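Local coordinates for putative TetR-family transcriptional regulator (PDB 2G3B), which probably binds cis-regulatory DNA as a dimeric transcription factor of the TetR family, most likely acting as a repressor, at residues 7-12 and 29-35; 16-21 and 103-107; 61-65 and 91-97; 86-90 and 162-166; 125-130 and 152-156. All blocks are in the same frame, centred on the assembly; numbering follows the deposited sequence.

Interaction 1 (7-12 and 29-35)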
# COMPACT_ATOMS: atom_id res chain seq x y z
N ALA A 7 -9.94 -24.19 -9.39
CA ALA A 7 -10.83 -24.20 -8.22
C ALA A 7 -10.05 -24.00 -6.94
O ALA A 7 -10.49 -23.28 -6.04
CB ALA A 7 -11.66 -25.54 -8.14
N ILE A 8 -8.89 -24.62 -6.84
CA ILE A 8 -8.08 -24.48 -5.64
C ILE A 8 -7.65 -22.99 -5.47
O ILE A 8 -7.69 -22.43 -4.36
CB ILE A 8 -6.81 -25.40 -5.64
CG1 ILE A 8 -7.24 -26.87 -5.40
CG2 ILE A 8 -5.86 -24.97 -4.54
CD1 ILE A 8 -6.17 -27.94 -5.85
N LEU A 9 -7.19 -22.41 -6.57
CA LEU A 9 -6.60 -21.06 -6.54
C LEU A 9 -7.72 -20.03 -6.29
O LEU A 9 -7.59 -19.11 -5.48
CB LEU A 9 -5.83 -20.81 -7.86
CG LEU A 9 -4.59 -21.73 -7.95
CD1 LEU A 9 -3.80 -21.58 -9.21
CD2 LEU A 9 -3.72 -21.54 -6.71
N LYS A 10 -8.85 -20.22 -6.95
CA LYS A 10 -10.01 -19.36 -6.72
C LYS A 10 -10.43 -19.36 -5.22
O LYS A 10 -10.74 -18.31 -4.63
CB LYS A 10 -11.13 -19.86 -7.61
CG LYS A 10 -12.47 -19.17 -7.46
CD LYS A 10 -13.51 -20.04 -8.14
CE LYS A 10 -13.38 -19.87 -9.65
N ALA A 11 -10.49 -20.55 -4.62
CA ALA A 11 -10.81 -20.67 -3.19
C ALA A 11 -9.70 -20.07 -2.32
O ALA A 11 -9.95 -19.52 -1.26
CB ALA A 11 -11.03 -22.20 -2.82
N SER A 12 -8.46 -20.18 -2.78
CA SER A 12 -7.34 -19.61 -2.05
C SER A 12 -7.40 -18.09 -2.06
O SER A 12 -7.22 -17.47 -1.02
CB SER A 12 -6.00 -20.11 -2.65
OG SER A 12 -5.92 -21.53 -2.45
N VAL A 29 -9.63 -24.63 2.17
CA VAL A 29 -9.44 -24.35 0.74
C VAL A 29 -9.81 -25.57 -0.09
O VAL A 29 -10.65 -25.51 -1.01
CB VAL A 29 -7.96 -23.99 0.42
CG1 VAL A 29 -7.73 -23.92 -1.11
CG2 VAL A 29 -7.62 -22.66 1.04
N ALA A 30 -9.21 -26.69 0.25
CA ALA A 30 -9.54 -27.92 -0.46
C ALA A 30 -11.05 -28.28 -0.36
O ALA A 30 -11.67 -28.66 -1.36
CB ALA A 30 -8.63 -29.02 0.01
N GLU A 31 -11.65 -28.17 0.83
CA GLU A 31 -13.10 -28.39 0.95
C GLU A 31 -13.89 -27.40 0.07
O GLU A 31 -14.74 -27.80 -0.71
CB GLU A 31 -13.56 -28.26 2.40
CG GLU A 31 -13.49 -29.51 3.20
N VAL A 32 -13.57 -26.11 0.15
CA VAL A 32 -14.24 -25.13 -0.70
C VAL A 32 -14.13 -25.56 -2.15
O VAL A 32 -15.14 -25.52 -2.90
CB VAL A 32 -13.72 -23.68 -0.51
CG1 VAL A 32 -14.35 -22.73 -1.53
CG2 VAL A 32 -14.07 -23.19 0.89
N ALA A 33 -12.96 -26.08 -2.52
CA ALA A 33 -12.68 -26.31 -3.92
C ALA A 33 -13.24 -27.63 -4.41
O ALA A 33 -13.16 -27.91 -5.59
CB ALA A 33 -11.14 -26.17 -4.24
N GLY A 34 -13.79 -28.43 -3.49
CA GLY A 34 -14.36 -29.74 -3.81
C GLY A 34 -13.27 -30.75 -4.11
O GLY A 34 -13.48 -31.70 -4.92
N VAL A 35 -12.10 -30.55 -3.52
CA VAL A 35 -11.00 -31.52 -3.75
C VAL A 35 -10.37 -32.00 -2.44
O VAL A 35 -10.74 -31.52 -1.39
CB VAL A 35 -9.92 -30.91 -4.67
CG1 VAL A 35 -10.57 -30.50 -6.05
CG2 VAL A 35 -9.26 -29.69 -4.00

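Interaction 2 (16-21 and 103-107)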
# COMPACT_ATOMS: atom_id res chain seq x y z
N ILE A 16 -7.68 -15.90 1.36
CA ILE A 16 -6.74 -14.81 1.61
C ILE A 16 -7.43 -13.46 1.77
O ILE A 16 -7.13 -12.75 2.74
CB ILE A 16 -5.64 -14.76 0.57
CG1 ILE A 16 -4.84 -16.10 0.62
CG2 ILE A 16 -4.68 -13.54 0.90
CD1 ILE A 16 -3.95 -16.35 -0.62
N ALA A 17 -8.33 -13.10 0.85
CA ALA A 17 -9.04 -11.84 0.92
C ALA A 17 -9.81 -11.65 2.25
O ALA A 17 -9.83 -10.53 2.81
CB ALA A 17 -9.98 -11.68 -0.29
N GLN A 18 -10.42 -12.73 2.73
CA GLN A 18 -11.39 -12.66 3.81
C GLN A 18 -10.79 -12.87 5.19
O GLN A 18 -11.27 -12.28 6.17
CB GLN A 18 -12.49 -13.73 3.59
CG GLN A 18 -13.43 -13.39 2.40
CD GLN A 18 -14.13 -12.02 2.54
OE1 GLN A 18 -13.90 -11.08 1.75
NE2 GLN A 18 -14.98 -11.90 3.55
N ARG A 19 -9.78 -13.73 5.26
CA ARG A 19 -9.27 -14.26 6.54
C ARG A 19 -7.75 -14.01 6.68
O ARG A 19 -7.15 -14.24 7.73
CB ARG A 19 -9.56 -15.76 6.62
CG ARG A 19 -11.07 -16.16 6.77
CD ARG A 19 -11.24 -17.71 6.94
NE ARG A 19 -11.29 -18.43 5.65
CZ ARG A 19 -11.33 -19.76 5.51
NH1 ARG A 19 -11.32 -20.60 6.57
NH2 ARG A 19 -11.37 -20.29 4.27
N GLY A 20 -7.16 -13.49 5.61
CA GLY A 20 -5.74 -13.23 5.52
C GLY A 20 -4.94 -14.52 5.37
O GLY A 20 -5.48 -15.61 5.41
N ILE A 21 -3.63 -14.36 5.25
CA ILE A 21 -2.70 -15.49 5.22
C ILE A 21 -2.85 -16.45 6.44
O ILE A 21 -2.83 -17.65 6.26
CB ILE A 21 -1.26 -14.91 4.91
CG1 ILE A 21 -1.16 -14.51 3.44
CG2 ILE A 21 -0.09 -15.73 5.40
CD1 ILE A 21 -1.95 -15.37 2.49
N GLU A 103 -3.59 -7.98 1.52
CA GLU A 103 -3.17 -8.94 2.58
C GLU A 103 -1.78 -9.50 2.35
O GLU A 103 -0.94 -9.53 3.24
CB GLU A 103 -4.16 -10.11 2.70
CG GLU A 103 -5.49 -9.72 3.36
CD GLU A 103 -5.35 -9.51 4.87
OE1 GLU A 103 -4.35 -9.97 5.50
OE2 GLU A 103 -6.29 -8.91 5.45
N LEU A 104 -1.54 -9.98 1.15
CA LEU A 104 -0.21 -10.53 0.82
C LEU A 104 0.90 -9.50 0.91
O LEU A 104 2.02 -9.80 1.42
CB LEU A 104 -0.25 -11.09 -0.60
CG LEU A 104 -1.13 -12.36 -0.68
CD1 LEU A 104 -1.65 -12.53 -2.11
CD2 LEU A 104 -0.42 -13.64 -0.19
N ARG A 105 0.62 -8.31 0.39
CA ARG A 105 1.64 -7.20 0.49
C ARG A 105 1.98 -6.86 1.98
O ARG A 105 3.15 -6.74 2.36
CB ARG A 105 1.16 -5.97 -0.30
CG ARG A 105 1.93 -4.70 0.01
CD ARG A 105 3.33 -4.72 -0.61
NE ARG A 105 3.31 -4.83 -2.06
CZ ARG A 105 4.30 -5.31 -2.80
NH1 ARG A 105 5.45 -5.72 -2.25
NH2 ARG A 105 4.15 -5.38 -4.11
N ALA A 106 0.95 -6.75 2.83
CA ALA A 106 1.13 -6.48 4.25
C ALA A 106 1.83 -7.62 4.97
O ALA A 106 2.69 -7.40 5.83
CB ALA A 106 -0.27 -6.17 4.95
N SER A 107 1.51 -8.85 4.60
CA SER A 107 2.07 -10.01 5.32
C SER A 107 3.52 -10.27 4.98
O SER A 107 4.25 -10.79 5.82
CB SER A 107 1.25 -11.28 5.01
OG SER A 107 -0.02 -11.21 5.68
O HOH W 1 -8.90 -8.58 4.24

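Interaction 3 (61-65 and 91-97)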
# COMPACT_ATOMS: atom_id res chain seq x y z
N ARG A 61 -5.77 -12.86 -13.07
CA ARG A 61 -7.12 -12.31 -13.01
C ARG A 61 -7.16 -10.77 -13.21
O ARG A 61 -8.03 -10.25 -13.95
CB ARG A 61 -7.78 -12.70 -11.68
CG ARG A 61 -9.28 -12.86 -11.75
CD ARG A 61 -9.84 -13.79 -10.65
NE ARG A 61 -9.57 -13.26 -9.31
CZ ARG A 61 -10.11 -13.74 -8.21
NH1 ARG A 61 -10.95 -14.80 -8.31
NH2 ARG A 61 -9.81 -13.19 -7.03
N ALA A 62 -6.24 -10.07 -12.53
CA ALA A 62 -6.14 -8.59 -12.61
C ALA A 62 -5.77 -8.18 -14.03
O ALA A 62 -6.34 -7.25 -14.58
CB ALA A 62 -5.07 -8.09 -11.65
N ARG A 63 -4.81 -8.88 -14.61
CA ARG A 63 -4.45 -8.68 -16.02
C ARG A 63 -5.62 -8.71 -17.00
O ARG A 63 -5.68 -7.85 -17.88
CB ARG A 63 -3.36 -9.62 -16.48
CG ARG A 63 -2.63 -9.09 -17.72
CD ARG A 63 -1.36 -9.84 -18.03
NE ARG A 63 -1.57 -11.28 -18.05
CZ ARG A 63 -1.23 -12.13 -17.08
NH1 ARG A 63 -0.61 -11.69 -15.98
NH2 ARG A 63 -1.51 -13.42 -17.24
N ALA A 64 -6.54 -9.66 -16.85
CA ALA A 64 -7.78 -9.67 -17.63
C ALA A 64 -8.58 -8.35 -17.50
O ALA A 64 -9.16 -7.89 -18.49
CB ALA A 64 -8.66 -10.86 -17.24
N TYR A 65 -8.66 -7.78 -16.29
CA TYR A 65 -9.36 -6.50 -16.11
C TYR A 65 -8.49 -5.34 -16.63
O TYR A 65 -9.03 -4.32 -17.07
CB TYR A 65 -9.80 -6.28 -14.66
CG TYR A 65 -10.92 -7.23 -14.21
CD1 TYR A 65 -10.63 -8.43 -13.55
CD2 TYR A 65 -12.26 -6.92 -14.44
CE1 TYR A 65 -11.65 -9.30 -13.14
CE2 TYR A 65 -13.30 -7.79 -14.02
CZ TYR A 65 -12.98 -8.98 -13.38
OH TYR A 65 -14.01 -9.85 -12.99
N ARG A 91 -16.44 -4.02 -8.70
CA ARG A 91 -16.83 -5.34 -9.24
C ARG A 91 -16.28 -6.39 -8.30
O ARG A 91 -15.19 -6.26 -7.79
CB ARG A 91 -16.25 -5.61 -10.61
CG ARG A 91 -16.65 -4.59 -11.65
CD ARG A 91 -16.66 -5.26 -13.00
NE ARG A 91 -15.84 -4.54 -13.95
CZ ARG A 91 -15.52 -4.99 -15.15
NH1 ARG A 91 -15.96 -6.18 -15.57
NH2 ARG A 91 -14.77 -4.23 -15.94
N PRO A 92 -17.09 -7.43 -8.00
CA PRO A 92 -16.73 -8.35 -6.93
C PRO A 92 -15.35 -8.97 -7.07
O PRO A 92 -14.61 -9.00 -6.07
CB PRO A 92 -17.86 -9.44 -6.96
CG PRO A 92 -18.99 -8.78 -7.72
CD PRO A 92 -18.40 -7.71 -8.61
N GLU A 93 -14.99 -9.44 -8.27
CA GLU A 93 -13.68 -10.03 -8.50
C GLU A 93 -12.53 -9.05 -8.30
O GLU A 93 -11.48 -9.43 -7.78
CB GLU A 93 -13.53 -10.64 -9.88
CG GLU A 93 -14.23 -12.00 -10.06
CD GLU A 93 -13.59 -12.77 -11.20
OE1 GLU A 93 -13.77 -13.99 -11.22
OE2 GLU A 93 -12.89 -12.16 -12.06
N VAL A 94 -12.70 -7.82 -8.77
CA VAL A 94 -11.67 -6.80 -8.63
C VAL A 94 -11.48 -6.44 -7.18
O VAL A 94 -10.34 -6.24 -6.75
CB VAL A 94 -11.98 -5.54 -9.54
CG1 VAL A 94 -10.97 -4.41 -9.32
CG2 VAL A 94 -11.96 -5.94 -11.04
N VAL A 95 -12.58 -6.38 -6.41
CA VAL A 95 -12.48 -6.03 -5.00
C VAL A 95 -11.73 -7.16 -4.30
O VAL A 95 -10.83 -6.95 -3.47
CB VAL A 95 -13.90 -5.83 -4.35
CG1 VAL A 95 -13.84 -5.84 -2.83
CG2 VAL A 95 -14.51 -4.52 -4.84
N GLU A 96 -12.18 -8.39 -4.58
CA GLU A 96 -11.51 -9.54 -3.97
C GLU A 96 -10.03 -9.61 -4.32
O GLU A 96 -9.21 -9.85 -3.44
CB GLU A 96 -12.22 -10.82 -4.34
CG GLU A 96 -11.64 -11.98 -3.52
CD GLU A 96 -12.13 -13.28 -4.00
OE1 GLU A 96 -11.64 -13.74 -5.05
OE2 GLU A 96 -13.06 -13.82 -3.37
N ASN A 97 -9.67 -9.44 -5.58
CA ASN A 97 -8.25 -9.48 -5.97
C ASN A 97 -7.47 -8.47 -5.16
O ASN A 97 -6.37 -8.72 -4.72
CB ASN A 97 -8.04 -8.93 -7.42
CG ASN A 97 -8.17 -9.99 -8.47
OD1 ASN A 97 -8.22 -11.21 -8.16
ND2 ASN A 97 -8.23 -9.55 -9.77
O HOH W 2 -11.98 -16.19 -5.97
O HOH W 3 -16.07 -9.19 -11.07

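Interaction 4 (86-90 and 162-166)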
# COMPACT_ATOMS: atom_id res chain seq x y z
N GLY A 86 -8.41 -0.15 -14.38
CA GLY A 86 -8.96 -1.50 -14.24
C GLY A 86 -8.72 -2.14 -12.86
O GLY A 86 -9.46 -3.06 -12.47
N GLU A 87 -7.72 -1.64 -12.14
CA GLU A 87 -7.34 -2.12 -10.78
C GLU A 87 -8.30 -1.74 -9.66
O GLU A 87 -8.34 -2.36 -8.56
CB GLU A 87 -5.95 -1.52 -10.44
CG GLU A 87 -4.83 -1.86 -11.43
CD GLU A 87 -4.46 -3.37 -11.42
OE1 GLU A 87 -4.73 -4.06 -10.43
OE2 GLU A 87 -3.90 -3.84 -12.41
N ILE A 88 -9.05 -0.67 -9.91
CA ILE A 88 -9.93 -0.09 -8.91
C ILE A 88 -11.32 0.10 -9.50
O ILE A 88 -11.57 1.06 -10.21
CB ILE A 88 -9.37 1.19 -8.22
CG1 ILE A 88 -8.02 0.88 -7.53
CG2 ILE A 88 -10.43 1.80 -7.24
CD1 ILE A 88 -7.28 2.14 -7.05
N GLN A 89 -12.21 -0.85 -9.17
CA GLN A 89 -13.57 -0.95 -9.74
C GLN A 89 -14.44 -1.62 -8.72
O GLN A 89 -13.97 -2.49 -7.99
CB GLN A 89 -13.64 -1.85 -11.02
CG GLN A 89 -12.65 -1.53 -12.10
CD GLN A 89 -12.95 -2.29 -13.40
OE1 GLN A 89 -14.05 -2.20 -13.95
NE2 GLN A 89 -11.98 -3.07 -13.88
N ASP A 90 -15.69 -1.19 -8.65
CA ASP A 90 -16.71 -1.79 -7.78
C ASP A 90 -17.29 -3.02 -8.49
O ASP A 90 -18.47 -3.00 -8.92
CB ASP A 90 -17.86 -0.81 -7.53
CG ASP A 90 -17.45 0.40 -6.72
OD1 ASP A 90 -16.51 0.29 -5.90
OD2 ASP A 90 -18.07 1.50 -6.91
N LEU A 162 -3.29 3.77 -3.24
CA LEU A 162 -4.69 4.17 -3.34
C LEU A 162 -5.60 3.03 -2.95
O LEU A 162 -6.60 3.28 -2.29
CB LEU A 162 -5.05 4.60 -4.77
CG LEU A 162 -4.43 5.97 -5.16
CD1 LEU A 162 -4.58 6.23 -6.65
CD2 LEU A 162 -5.08 7.11 -4.36
N SER A 163 -5.29 1.82 -3.42
CA SER A 163 -6.11 0.63 -3.10
C SER A 163 -6.17 0.36 -1.60
O SER A 163 -7.23 0.00 -1.07
CB SER A 163 -5.59 -0.61 -3.81
OG SER A 163 -5.70 -0.38 -5.24
N GLY A 164 -5.05 0.58 -0.90
CA GLY A 164 -5.03 0.38 0.56
C GLY A 164 -6.03 1.31 1.24
O GLY A 164 -6.72 0.90 2.19
N ARG A 165 -6.11 2.57 0.80
CA ARG A 165 -7.08 3.52 1.37
C ARG A 165 -8.51 3.21 0.95
O ARG A 165 -9.46 3.35 1.73
CB ARG A 165 -6.69 4.92 0.85
CG ARG A 165 -5.36 5.43 1.47
CD ARG A 165 -5.28 6.94 1.33
NE ARG A 165 -3.92 7.38 1.74
CZ ARG A 165 -3.34 8.49 1.30
NH1 ARG A 165 -4.00 9.25 0.42
NH2 ARG A 165 -2.12 8.83 1.74
N TRP A 166 -8.63 2.75 -0.28
CA TRP A 166 -9.93 2.41 -0.86
C TRP A 166 -10.59 1.28 -0.08
O TRP A 166 -11.77 1.34 0.21
CB TRP A 166 -9.72 1.98 -2.31
CG TRP A 166 -10.94 1.49 -3.07
CD1 TRP A 166 -12.14 2.16 -3.26
CD2 TRP A 166 -10.99 0.31 -3.87
NE1 TRP A 166 -12.95 1.41 -4.12
CE2 TRP A 166 -12.27 0.27 -4.48
CE3 TRP A 166 -10.09 -0.76 -4.09
CZ2 TRP A 166 -12.68 -0.80 -5.33
CZ3 TRP A 166 -10.47 -1.80 -4.90
CH2 TRP A 166 -11.78 -1.83 -5.52
O HOH W 4 -6.52 -2.54 -6.56

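Interaction 5 (125-130 and 152-156)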
# COMPACT_ATOMS: atom_id res chain seq x y z
N TRP A 125 3.72 -7.41 -13.19
CA TRP A 125 2.77 -6.31 -13.33
C TRP A 125 3.50 -5.03 -13.78
O TRP A 125 3.09 -4.35 -14.75
CB TRP A 125 2.05 -6.08 -11.98
CG TRP A 125 1.08 -4.95 -11.92
CD1 TRP A 125 0.42 -4.33 -12.98
CD2 TRP A 125 0.64 -4.27 -10.72
NE1 TRP A 125 -0.39 -3.29 -12.47
CE2 TRP A 125 -0.25 -3.24 -11.11
CE3 TRP A 125 0.97 -4.41 -9.36
CZ2 TRP A 125 -0.87 -2.38 -10.18
CZ3 TRP A 125 0.38 -3.56 -8.43
CH2 TRP A 125 -0.53 -2.55 -8.84
N VAL A 126 4.55 -4.71 -13.06
CA VAL A 126 5.39 -3.55 -13.41
C VAL A 126 5.85 -3.57 -14.89
O VAL A 126 5.82 -2.56 -15.60
CB VAL A 126 6.60 -3.52 -12.46
CG1 VAL A 126 7.67 -2.50 -12.96
CG2 VAL A 126 6.14 -3.09 -11.01
N SER A 127 6.25 -4.75 -15.36
CA SER A 127 6.75 -4.93 -16.72
C SER A 127 5.72 -4.63 -17.79
O SER A 127 6.07 -4.11 -18.85
CB SER A 127 7.34 -6.35 -16.87
OG SER A 127 8.00 -6.48 -18.10
N GLU A 128 4.44 -4.93 -17.53
CA GLU A 128 3.40 -4.59 -18.52
C GLU A 128 3.34 -3.10 -18.68
O GLU A 128 3.21 -2.59 -19.79
CB GLU A 128 2.00 -5.03 -18.04
CG GLU A 128 1.86 -6.45 -17.67
CD GLU A 128 0.42 -6.75 -17.08
OE1 GLU A 128 -0.47 -5.87 -17.13
OE2 GLU A 128 0.20 -7.85 -16.58
N ILE A 129 3.43 -2.39 -17.55
CA ILE A 129 3.39 -0.94 -17.57
C ILE A 129 4.66 -0.34 -18.17
O ILE A 129 4.59 0.55 -19.04
CB ILE A 129 3.18 -0.36 -16.16
CG1 ILE A 129 1.82 -0.79 -15.57
CG2 ILE A 129 3.27 1.18 -16.20
CD1 ILE A 129 0.61 -0.19 -16.36
N ALA A 130 5.84 -0.81 -17.74
CA ALA A 130 7.11 -0.37 -18.35
C ALA A 130 7.10 -0.59 -19.85
O ALA A 130 7.50 0.28 -20.60
CB ALA A 130 8.30 -1.13 -17.73
N ALA A 152 7.04 2.98 -14.04
CA ALA A 152 6.13 1.84 -13.94
C ALA A 152 6.09 1.41 -12.50
O ALA A 152 5.02 1.08 -11.99
CB ALA A 152 6.63 0.70 -14.83
N VAL A 153 7.24 1.42 -11.84
CA VAL A 153 7.31 1.10 -10.40
C VAL A 153 6.42 2.10 -9.64
O VAL A 153 5.60 1.72 -8.79
CB VAL A 153 8.76 1.13 -9.83
CG1 VAL A 153 8.75 1.13 -8.28
CG2 VAL A 153 9.57 -0.09 -10.35
N THR A 154 6.60 3.37 -9.96
CA THR A 154 5.87 4.43 -9.31
C THR A 154 4.34 4.38 -9.54
O THR A 154 3.55 4.51 -8.61
CB THR A 154 6.52 5.78 -9.75
OG1 THR A 154 7.83 5.76 -9.24
CG2 THR A 154 5.81 6.94 -9.16
N MSE A 155 3.94 4.16 -10.79
CA MSE A 155 2.52 4.12 -11.08
C MSE A 155 1.85 2.94 -10.42
O MSE A 155 0.76 3.08 -9.88
CB MSE A 155 2.28 4.09 -12.58
CG MSE A 155 2.53 5.43 -13.21
SE MSE A 155 2.49 5.40 -15.13
CE MSE A 155 1.68 3.67 -15.42
N THR A 156 2.49 1.79 -10.46
CA THR A 156 1.88 0.60 -9.83
C THR A 156 1.90 0.75 -8.32
O THR A 156 0.97 0.28 -7.64
CB THR A 156 2.55 -0.69 -10.25
OG1 THR A 156 3.94 -0.62 -9.93
CG2 THR A 156 2.34 -0.94 -11.77

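Interaction 1 (7-12 and 29-35)
Ala-7 opens the contact, its CB 4.0 Å from the CB of Ala-33; here the backbones come within 5.1 Å, CA to CA, and so close an approach leaves room for little more than the two methyl groups. Ile-8 follows, its CB set sideways, yet its branches are long enough to span the crossing: CG1 lies 3.7 Å from CG2 of Val-35 and 4.1 Å from CB of Ala-33, while CG2 lies 4.0 Å from CG1 of Val-29. The same isoleucine also touches Leu-40, Phe-44 and Leu-50, so a large branched side chain suits the middle of this small core. The crossing belongs to the N-terminal three-helix bundle of TetR-family proteins, in which helix 2-23 packs on the predicted helix-turn-helix, and 29-33 is part of its first helix. The axes pass 8.3 Å apart at 120°, close because Ala-7 and Ala-11 on one helix meet Ala-33 on the other, with valines flanking. Gly-34 ends the second helix in a Schellman motif; its positive phi turns the chain so that Val-35 can reach back to Ile-8. Next, Ala-11 fits its CB between Val-32 (CG1 at 3.6 Å) and Val-29 (CG1 at 4.1 Å). Ser-12 turns its hydroxyl back onto its own helix, OG donating to O of Ile-8 at 2.8 Å, and lies against Val-29, whose CG1 is 3.3 Å from OG.

Interaction 2 (16-21 and 103-107)
This is a buried helix-to-helix contact between the two parts of the subunit: 16-21 of helix 2-23, in the DNA-binding region, lies against 103-107 of helix 92-110 in the C-terminal region. The short axes run nearly the same way, 21° apart, with a closest approach of 9.8 Å. Leu-104 supplies the apolar centre; its CD2 meets CD1 of Ile-21 at 3.5 Å and its CG lies 4.1 Å from CG2 of Ile-16. Branched aliphatic side chains suit this site because they fill it without leaving a polar group unmatched, and Leu-51 and Leu-55 of helix 47-66 close over the same cluster. TetR-family subunits share this plan, a small N-terminal helical bundle seated on a larger body that dimerises, and the contact is one of the joints between them. Glu-103 lays its methylene groups across the first helix, CG 3.5 Å from O of Ile-16 and OE1 3.5 Å from CA of Gly-20. A side chain at position 20 would collide with that carboxylate, and the positive phi also suits glycine. The other oxygen, OE2, is salt-bridged to Arg-22 of the second subunit; a water 2.9 Å from OE2 of Glu-103 and 2.6 Å from O of Ala-17 bridges the two helices. Ser-107 keeps its hydroxyl within its own helix, OG donating to O of Glu-103 at 3.1 Å; the same OG lies 4.0 Å from CB of Ile-21.

Interaction 3 (61-65 and 91-97)
Tyr-65 lays one face of its ring on Val-94, whose CG2 stands 3.5 Å from the ring centroid and 10° off the normal, a well-centred CH-pi contact. At the rim of the ring its OH donates to OE2 of Glu-93 at 2.7 Å and accepts from a water at 2.9 Å, which in turn accepts from the backbone N of Glu-93 at 3.0 Å. Arg-91, in the N-cap position of helix 92-110, brings NH1 to 3.5 Å from CE2 of Tyr-65, while its NH2 is salt-bridged to Glu-68. One turn earlier on helix 47-66, Arg-61 reaches across: NE and NH2 both donate to OD1 of Asn-97, at 2.7 and 2.8 Å, and NH2 also forms a salt bridge with OE1 of Glu-96 at 2.8 Å. A long, planar guanidinium suits this gap, where the axes are 10.3 Å apart and cross at 132°. The other oxygen of Glu-96 is hydrogen-bonded to Thr-14 of helix 2-23 in the DNA-binding region, so the carboxylate joins three helices. Polar bonds at the ends of Arg-61 and Tyr-65 thus complement apolar packing on the ring, and their directions demand a definite placing of both, consistent with a defined pairing.

Interaction 4 (86-90 and 162-166)
Ile-88 adopts the m,t rotamer, sending its two ends to different partners. CG2 rests on the indole of Trp-166, 3.7 Å from the centroid of the six-membered ring and 15° off its normal, a CH-pi contact, while CD1 extends to CB of Leu-162 at 4.0 Å and to OG of Ser-163 at 3.5 Å. Trp-166 is in the t rotamer with chi2 of 55°, which presents a face to Ile-88 and an edge to the backbone beyond, where CH2 is 3.4 Å from O of Gln-89. In the C-terminal helical body, typical of TetR-family regulators, the segment 86-90 is the connection from helix 76-86 to helix 92-110, packed here against helix 148-167. The chain is extended at Ile-88 and Gln-89; the Ile-88 side chain leaves sideways and also meets Ala-176 and Leu-180 of helix 173-188. Gln-89 directs its CB away and folds its amide back, NE2 donating to O of Gly-86 at 2.9 Å and 176°, with OE1 bonded to Arg-91. Asp-90, m at chi1, swings its carboxylate beside the indole edge, OD1 4.0 Å from CZ2 of Trp-166; Thr-173 is hydrogen-bonded to both this OD1 and the indole NE1. Ser-163, also m, bonds to the carbonyl of Val-159, and a water at 2.7 Å from its OG reaches O of Glu-87, likewise at 2.7 Å.

Interaction 5 (125-130 and 152-156)
Thr-156, Ile-129 and Ala-152 give up much of the surface in this buried crossing. With chi1 in the p well, Thr-156 places CG2 over one face of Trp-125, 3.7 Å from the centroid of the five-membered ring and 18° off its normal, a CH-pi contact; the same CG2 lies 3.8 Å from CG1 of Ile-129. Its OG1 lies 2.9 Å from O of Ala-152 and 3.5 Å from CG2 of Val-126, and is hydrogen-bonded to Arg-165 of the second subunit. A threonine thus serves both sides of its position, a methyl for the core and a hydroxyl for the polar partner. Ile-129 points toward the opposing helix and sets CG2 against CB of Ala-152 at 3.7 Å. Ala-152 marks the closest part of the crossing: its CA is 5.0 Å from that of Ala-130, and its CB touches O of Val-126 at 3.4 Å and CB of Ala-130 at 3.8 Å. Nothing larger than a methyl would fit easily so near the backbone. The axes therefore pass only 8.7 Å apart, crossing at 117°. Helices 115-139 and 148-167 cross here within the C-terminal body of the TetR-type fold, with helix 76-86 packed on Ile-129 and Met-155 (selenomethionine), helix 47-66 beside Trp-125, and His-179 of the second subunit against Val-153.

In the fold
Interactions 2 and 5 are buried, whereas 1, 3 and 4 are only partly so. Helix 2-23 serves both interaction 1, inside the DNA-binding bundle, and interaction 2, which ties that bundle to helix 92-110; interaction 3 also uses helix 92-110. Interactions 4 and 5 share helix 148-167, and 4 meets 3 where Val-94 touches 86-90. Chemistry follows place: alanines permit close crossings in 1 and 5, 4 and 5 both set a methyl on an indole, 3 adds charge and hydrogen bonds to ring packing, and 2 joins an apolar centre to a carboxylate turned to the second subunit. Interactions 2, 4 and 5 also touch that subunit; 1 and 3 do not.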